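Local coordinates for high-potential iron-sulfur protein (Rhodoferax fermentans, PDB 1HLQ) that carries single electrons in anaerobic and photosynthetic electron transport by means of a buried, high-potential [4Fe-4S] cluster, at residues A[36-42]-A[66-72]; A[11-17]-A[55-59]. The contacts are given in a common frame with arbitrary orientation. Where two conformers were deposited one is given. Residue numbers count along the deposited sequence, not the author numbering.

Contact 1: A[36-42]-A[66-72]; sequences QSCSTCA and GWCSAWA. With SF4 (iron/sulfur cluster), chain G.
Extended at Gln36 and Ser37, segment 36-42 meets the irregular segment 66-72 with CA atoms 4.8 Å apart at Ser37-Trp67 and 5.1 Å at Cys41-Ala72. Gln36 (chi1 m, chi2 t) lays CG over the six-membered ring of Trp71 (chi1 t, chi2 88°), 3.4 Å from the centroid, a CH-pi contact; its OE1 accepts from Trp67 NE1 at 2.9 Å. Ser37 O takes a weak hydrogen bond from Trp71 NE1 (3.0 Å). Cys38, first of the Cys-x-x-Cys ligand pair, donates N to Gly66 O (2.8 Å) and binds [4Fe-4S] cluster atom FE1 through SG (2.3 Å). Thr40 OG1, also hydrogen-bonded to Asp35 O, accepts from Trp71 NE1 (3.1 Å). Cys41 SG (chi1 t) binds FE2 (2.3 Å) and accepts from Ala72 N at 3.4 Å, an N-H...S hydrogen bond characteristic of iron-sulfur sites. Ala42 N donates to Ala72 O (2.8 Å). A type I turn, Cys68-Trp71, begins with Cys68 SG on FE4 (2.3 Å). The contact joins the loop preceding strand 51-52 to that following strand 62-63.

Contact 2: A[11-17]-A[55-59]; sequences NAKSLGY and PLFAG. With SF4 (iron/sulfur cluster), chain G.
The only polar link between segments 11-17 and 55-59 is a water, which accepts from Asn11 ND2 at 3.0 Å and donates to Ala58 O at 2.9 Å; the rest is van der Waals packing, mostly around Phe57. The nearest CA pair, Asn11 and Phe57, is 7.4 Å apart, so side chains fill the gap. The helix through residues 11-14 is closed by a Schellman motif: Tyr17 N hydrogen-bonds to Ala12 O at 3.0 Å, Gly16 N to Lys13 O at 3.2 Å, and Gly16, the C-prime residue, has positive phi (59°). This turns Tyr17 (chi1 t) back toward the loop. Phe57 leaves the backbone sideways (chi1 m, chi2 near 101°), but its ring tip comes nearer the helix. Its CE2 lies 3.6 Å from both Asn11 OD1 and Ala12 CA, at the ring edge, while CZ comes 3.8 Å from Leu15 CD1 and 4.1 Å from Tyr17 CB. The Tyr17 and Phe57 rings meet obliquely, centroids 5.5 Å apart and planes at 53°. Leu15 CD1 also touches Leu56 CD1 at 3.9 Å. Val5 and Val62 pack against both aromatic residues, Tyr17 OH hydrogen-bonds to Val63 N, and Leu43 of the second subunit packs on Leu56. Three of these side chains also touch the cofactor: Phe57 CE1 is 3.7 Å and Tyr17 CD1 3.8 Å from cluster atom S2, and Leu56 CD1 is 3.7 Å from S1. None ligates iron; together they form part of the aromatic and aliphatic pocket in which HiPIP proteins hold their [4Fe-4S] cluster.

How the contacts relate
Both contacts are largely buried and share one cluster, yet they treat it differently. Contact 1, nearer the centre of the molecule, supplies three of the four cysteine ligands and is knit by direct hydrogen bonds; contact 2 lies farther out, where Asn11 and Ala58 also meet the third subunit, supplies no ligand and covers sulfides with hydrocarbon, with a single water as the polar link between its segments. Their segments alternate along the chain and meet directly: Ser69 N probably donates to Leu15 O (2.8 Å), Trp67 O lies 3.4 Å from Tyr17 CD1, and Ala70 CB packs 3.6 Å from Leu56 CD1. Both also reach the second subunit, where Ala72 of that chain packs against Ser69, Ala70 and Leu15.

Contact 1: A[36-42]-A[66-72]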
loop_
_atom_site.group_PDB
_atom_site.type_symbol
_atom_site.label_atom_id
_atom_site.label_comp_id
_atom_site.label_asym_id
_atom_site.label_seq_id
_atom_site.Cartn_x
_atom_site.Cartn_y
_atom_site.Cartn_z
ATOM N N GLN A 36 13.329 0.937 15.025
ATOM C CA GLN A 36 12.290 1.116 14.029
ATOM C C GLN A 36 10.990 0.498 14.567
ATOM O O GLN A 36 10.913 -0.685 14.805
ATOM C CB GLN A 36 12.671 0.441 12.713
ATOM C CG GLN A 36 13.985 0.931 12.139
ATOM C CD GLN A 36 14.360 0.219 10.855
ATOM O OE1 GLN A 36 13.658 -0.628 10.322
ATOM N NE2 GLN A 36 15.537 0.536 10.317
ATOM N N SER A 37 9.970 1.332 14.665
ATOM C CA SER A 37 8.644 0.840 15.024
ATOM C C SER A 37 7.637 1.782 14.389
ATOM O O SER A 37 7.964 2.882 13.963
ATOM C CB SER A 37 8.441 0.713 16.533
ATOM O OG SER A 37 8.570 2.005 17.096
ATOM N N CYS A 38 6.356 1.416 14.425
ATOM C CA CYS A 38 5.335 2.323 13.889
ATOM C C CYS A 38 5.389 3.659 14.609
ATOM O O CYS A 38 5.258 4.706 13.984
ATOM C CB CYS A 38 3.953 1.691 13.993
ATOM S SG CYS A 38 3.790 0.106 13.142
ATOM N N SER A 39 5.661 3.637 15.909
ATOM C CA SER A 39 5.731 4.883 16.672
ATOM C C SER A 39 6.822 5.814 16.158
ATOM O O SER A 39 6.719 7.017 16.389
ATOM C CB SER A 39 5.948 4.597 18.152
ATOM O OG SER A 39 7.154 3.899 18.341
ATOM N N THR A 40 7.874 5.295 15.525
ATOM C CA THR A 40 8.941 6.141 15.001
ATOM C C THR A 40 8.904 6.254 13.489
ATOM O O THR A 40 9.841 6.790 12.872
ATOM C CB THR A 40 10.339 5.645 15.422
ATOM O OG1 THR A 40 10.622 4.352 14.863
ATOM C CG2 THR A 40 10.456 5.591 16.942
ATOM N N CYS A 41 7.821 5.820 12.864
ATOM C CA CYS A 41 7.646 5.828 11.420
ATOM C C CYS A 41 6.946 7.084 10.928
ATOM O O CYS A 41 5.956 7.527 11.515
ATOM C CB CYS A 41 6.822 4.590 11.010
ATOM S SG CYS A 41 6.520 4.432 9.244
ATOM N N ALA A 42 7.395 7.619 9.796
ATOM C CA ALA A 42 6.784 8.818 9.229
ATOM C C ALA A 42 5.358 8.600 8.768
ATOM O O ALA A 42 4.578 9.548 8.592
ATOM C CB ALA A 42 7.641 9.324 8.076
ATOM N N GLY A 66 4.806 -2.011 16.715
ATOM C CA GLY A 66 4.953 -2.827 15.543
ATOM C C GLY A 66 5.952 -2.334 14.511
ATOM O O GLY A 66 6.686 -1.383 14.735
ATOM N N TRP A 67 5.985 -2.996 13.358
ATOM C CA TRP A 67 6.933 -2.687 12.298
ATOM C C TRP A 67 6.506 -3.368 11.005
ATOM O O TRP A 67 5.895 -4.425 11.006
ATOM C CB TRP A 67 8.311 -3.270 12.689
ATOM C CG TRP A 67 9.414 -3.005 11.710
ATOM C CD1 TRP A 67 10.242 -1.925 11.691
ATOM C CD2 TRP A 67 9.819 -3.830 10.618
ATOM N NE1 TRP A 67 11.136 -2.002 10.644
ATOM C CE2 TRP A 67 10.895 -3.174 9.969
ATOM C CE3 TRP A 67 9.388 -5.060 10.107
ATOM C CZ2 TRP A 67 11.529 -3.703 8.848
ATOM C CZ3 TRP A 67 10.016 -5.580 8.988
ATOM C CH2 TRP A 67 11.078 -4.908 8.381
ATOM N N CYS A 68 6.873 -2.733 9.898
ATOM C CA CYS A 68 6.733 -3.370 8.594
ATOM C C CYS A 68 7.891 -2.875 7.726
ATOM O O CYS A 68 8.620 -1.955 8.097
ATOM C CB CYS A 68 5.391 -3.207 7.912
ATOM S SG CYS A 68 5.263 -1.692 6.936
ATOM N N SER A 69 8.055 -3.535 6.580
ATOM C CA SER A 69 9.206 -3.265 5.718
ATOM C C SER A 69 9.211 -1.873 5.139
ATOM O O SER A 69 10.267 -1.417 4.675
ATOM C CB SER A 69 9.127 -4.312 4.591
ATOM O OG SER A 69 10.200 -4.235 3.686
ATOM N N ALA A 70 8.094 -1.163 5.113
ATOM C CA ALA A 70 7.997 0.197 4.653
ATOM C C ALA A 70 8.392 1.220 5.705
ATOM O O ALA A 70 8.251 2.426 5.460
ATOM C CB ALA A 70 6.576 0.494 4.162
ATOM N N TRP A 71 8.837 0.763 6.895
ATOM C CA TRP A 71 9.199 1.708 7.940
ATOM C C TRP A 71 9.975 2.888 7.376
ATOM O O TRP A 71 11.004 2.651 6.734
ATOM C CB TRP A 71 9.988 1.017 9.055
ATOM C CG TRP A 71 10.333 1.987 10.140
ATOM C CD1 TRP A 71 9.562 2.303 11.217
ATOM C CD2 TRP A 71 11.530 2.766 10.248
ATOM N NE1 TRP A 71 10.174 3.258 11.983
ATOM C CE2 TRP A 71 11.400 3.550 11.417
ATOM C CE3 TRP A 71 12.691 2.879 9.473
ATOM C CZ2 TRP A 71 12.375 4.443 11.838
ATOM C CZ3 TRP A 71 13.656 3.763 9.906
ATOM C CH2 TRP A 71 13.497 4.520 11.069
ATOM N N ALA A 72 9.468 4.084 7.612
ATOM C CA ALA A 72 10.009 5.274 6.978
ATOM C C ALA A 72 10.595 6.231 7.994
ATOM O O ALA A 72 9.862 6.760 8.816
ATOM C CB ALA A 72 8.888 5.906 6.159
HETATM FE FE1 SF4 G . 4.073 0.701 10.957
HETATM FE FE2 SF4 G . 5.202 2.512 9.233
HETATM FE FE3 SF4 G . 2.712 1.560 8.787
HETATM FE FE4 SF4 G . 4.856 -0.060 8.496
HETATM S S1 SF4 G . 4.440 1.829 7.239
HETATM S S2 SF4 G . 2.881 -0.627 9.603
HETATM S S3 SF4 G . 6.269 0.675 10.158
HETATM S S4 SF4 G . 3.291 2.840 10.580
#

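Contact 2: A[11-17]-A[55-59]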
loop_
_atom_site.group_PDB
_atom_site.type_symbol
_atom_site.label_atom_id
_atom_site.label_comp_id
_atom_site.label_asym_id
_atom_site.label_seq_id
_atom_site.Cartn_x
_atom_site.Cartn_y
_atom_site.Cartn_z
ATOM N N ASN A 11 -1.944 -8.241 3.000
ATOM C CA ASN A 11 -1.141 -7.030 2.868
ATOM C C ASN A 11 -0.082 -6.957 3.958
ATOM O O ASN A 11 1.017 -6.457 3.717
ATOM C CB ASN A 11 -1.993 -5.784 2.766
ATOM C CG ASN A 11 -2.962 -5.506 3.877
ATOM O OD1 ASN A 11 -3.025 -6.240 4.869
ATOM N ND2 ASN A 11 -3.758 -4.457 3.713
ATOM N N ALA A 12 -0.398 -7.484 5.135
ATOM C CA ALA A 12 0.582 -7.523 6.222
ATOM C C ALA A 12 1.730 -8.455 5.849
ATOM O O ALA A 12 2.917 -8.103 5.965
ATOM C CB ALA A 12 -0.112 -7.995 7.494
ATOM N N LYS A 13 1.431 -9.664 5.372
ATOM C CA LYS A 13 2.458 -10.622 4.993
ATOM C C LYS A 13 3.358 -10.059 3.885
ATOM O O LYS A 13 4.582 -10.224 3.877
ATOM C CB LYS A 13 1.878 -11.962 4.540
ATOM C CG LYS A 13 1.230 -12.766 5.662
ATOM C CD LYS A 13 0.833 -14.138 5.118
ATOM C CE LYS A 13 0.351 -15.071 6.208
ATOM N NZ LYS A 13 -0.328 -16.275 5.648
ATOM N N SER A 14 2.781 -9.322 2.943
ATOM C CA SER A 14 3.557 -8.727 1.850
ATOM C C SER A 14 4.601 -7.745 2.369
ATOM O O SER A 14 5.637 -7.580 1.714
ATOM C CB SER A 14 2.586 -8.058 0.879
ATOM O OG SER A 14 3.255 -7.623 -0.293
ATOM N N LEU A 15 4.329 -7.090 3.488
ATOM C CA LEU A 15 5.233 -6.113 4.065
ATOM C C LEU A 15 5.970 -6.609 5.297
ATOM O O LEU A 15 6.636 -5.837 6.000
ATOM C CB LEU A 15 4.453 -4.840 4.424
ATOM C CG LEU A 15 3.918 -4.031 3.238
ATOM C CD1 LEU A 15 2.915 -2.992 3.671
ATOM C CD2 LEU A 15 5.085 -3.366 2.514
ATOM N N GLY A 16 5.863 -7.897 5.617
ATOM C CA GLY A 16 6.502 -8.446 6.809
ATOM C C GLY A 16 6.034 -7.771 8.086
ATOM O O GLY A 16 6.791 -7.638 9.048
ATOM N N TYR A 17 4.780 -7.301 8.128
ATOM C CA TYR A 17 4.297 -6.610 9.311
ATOM C C TYR A 17 4.256 -7.518 10.535
ATOM O O TYR A 17 3.794 -8.653 10.491
ATOM C CB TYR A 17 2.869 -6.081 9.070
ATOM C CG TYR A 17 2.239 -5.499 10.319
ATOM C CD1 TYR A 17 2.465 -4.201 10.737
ATOM C CD2 TYR A 17 1.369 -6.275 11.086
ATOM C CE1 TYR A 17 1.914 -3.718 11.913
ATOM C CE2 TYR A 17 0.801 -5.809 12.255
ATOM C CZ TYR A 17 1.053 -4.512 12.648
ATOM O OH TYR A 17 0.495 -4.005 13.802
ATOM N N PRO A 55 -1.430 4.393 6.526
ATOM C CA PRO A 55 -1.985 4.478 5.183
ATOM C C PRO A 55 -1.909 3.213 4.382
ATOM O O PRO A 55 -2.646 3.006 3.406
ATOM C CB PRO A 55 -1.228 5.637 4.537
ATOM C CG PRO A 55 0.039 5.723 5.316
ATOM C CD PRO A 55 -0.353 5.387 6.744
ATOM N N LEU A 56 -1.020 2.268 4.710
ATOM C CA LEU A 56 -0.852 1.032 4.005
ATOM C C LEU A 56 -1.861 -0.026 4.434
ATOM O O LEU A 56 -1.844 -1.082 3.823
ATOM C CB LEU A 56 0.575 0.473 4.190
ATOM C CG LEU A 56 1.652 1.493 3.762
ATOM C CD1 LEU A 56 3.044 0.915 3.971
ATOM C CD2 LEU A 56 1.463 1.940 2.323
ATOM N N PHE A 57 -2.577 0.242 5.532
ATOM C CA PHE A 57 -3.503 -0.747 6.089
ATOM C C PHE A 57 -4.901 -0.184 6.292
ATOM O O PHE A 57 -5.335 0.233 7.360
ATOM C CB PHE A 57 -2.923 -1.272 7.428
ATOM C CG PHE A 57 -1.670 -2.078 7.203
ATOM C CD1 PHE A 57 -0.407 -1.521 7.427
ATOM C CD2 PHE A 57 -1.734 -3.375 6.731
ATOM C CE1 PHE A 57 0.723 -2.271 7.159
ATOM C CE2 PHE A 57 -0.616 -4.142 6.485
ATOM C CZ PHE A 57 0.641 -3.564 6.702
ATOM N N ALA A 58 -5.681 -0.180 5.212
ATOM C CA ALA A 58 -7.038 0.332 5.205
ATOM C C ALA A 58 -7.979 -0.467 6.100
ATOM O O ALA A 58 -7.895 -1.678 6.210
ATOM C CB ALA A 58 -7.595 0.310 3.780
ATOM N N GLY A 59 -8.834 0.269 6.783
ATOM C CA GLY A 59 -9.901 -0.222 7.621
ATOM C C GLY A 59 -9.509 -0.758 8.974
ATOM O O GLY A 59 -10.321 -1.210 9.761
HETATM FE FE1 SF4 G . 4.073 0.701 10.957
HETATM FE FE2 SF4 G . 5.202 2.512 9.233
HETATM FE FE3 SF4 G . 2.712 1.560 8.787
HETATM FE FE4 SF4 G . 4.856 -0.060 8.496
HETATM S S1 SF4 G . 4.440 1.829 7.239
HETATM S S2 SF4 G . 2.881 -0.627 9.603
HETATM S S3 SF4 G . 6.269 0.675 10.158
HETATM S S4 SF4 G . 3.291 2.840 10.580
HETATM O O HOH W 1 -5.663 -3.429 5.767
#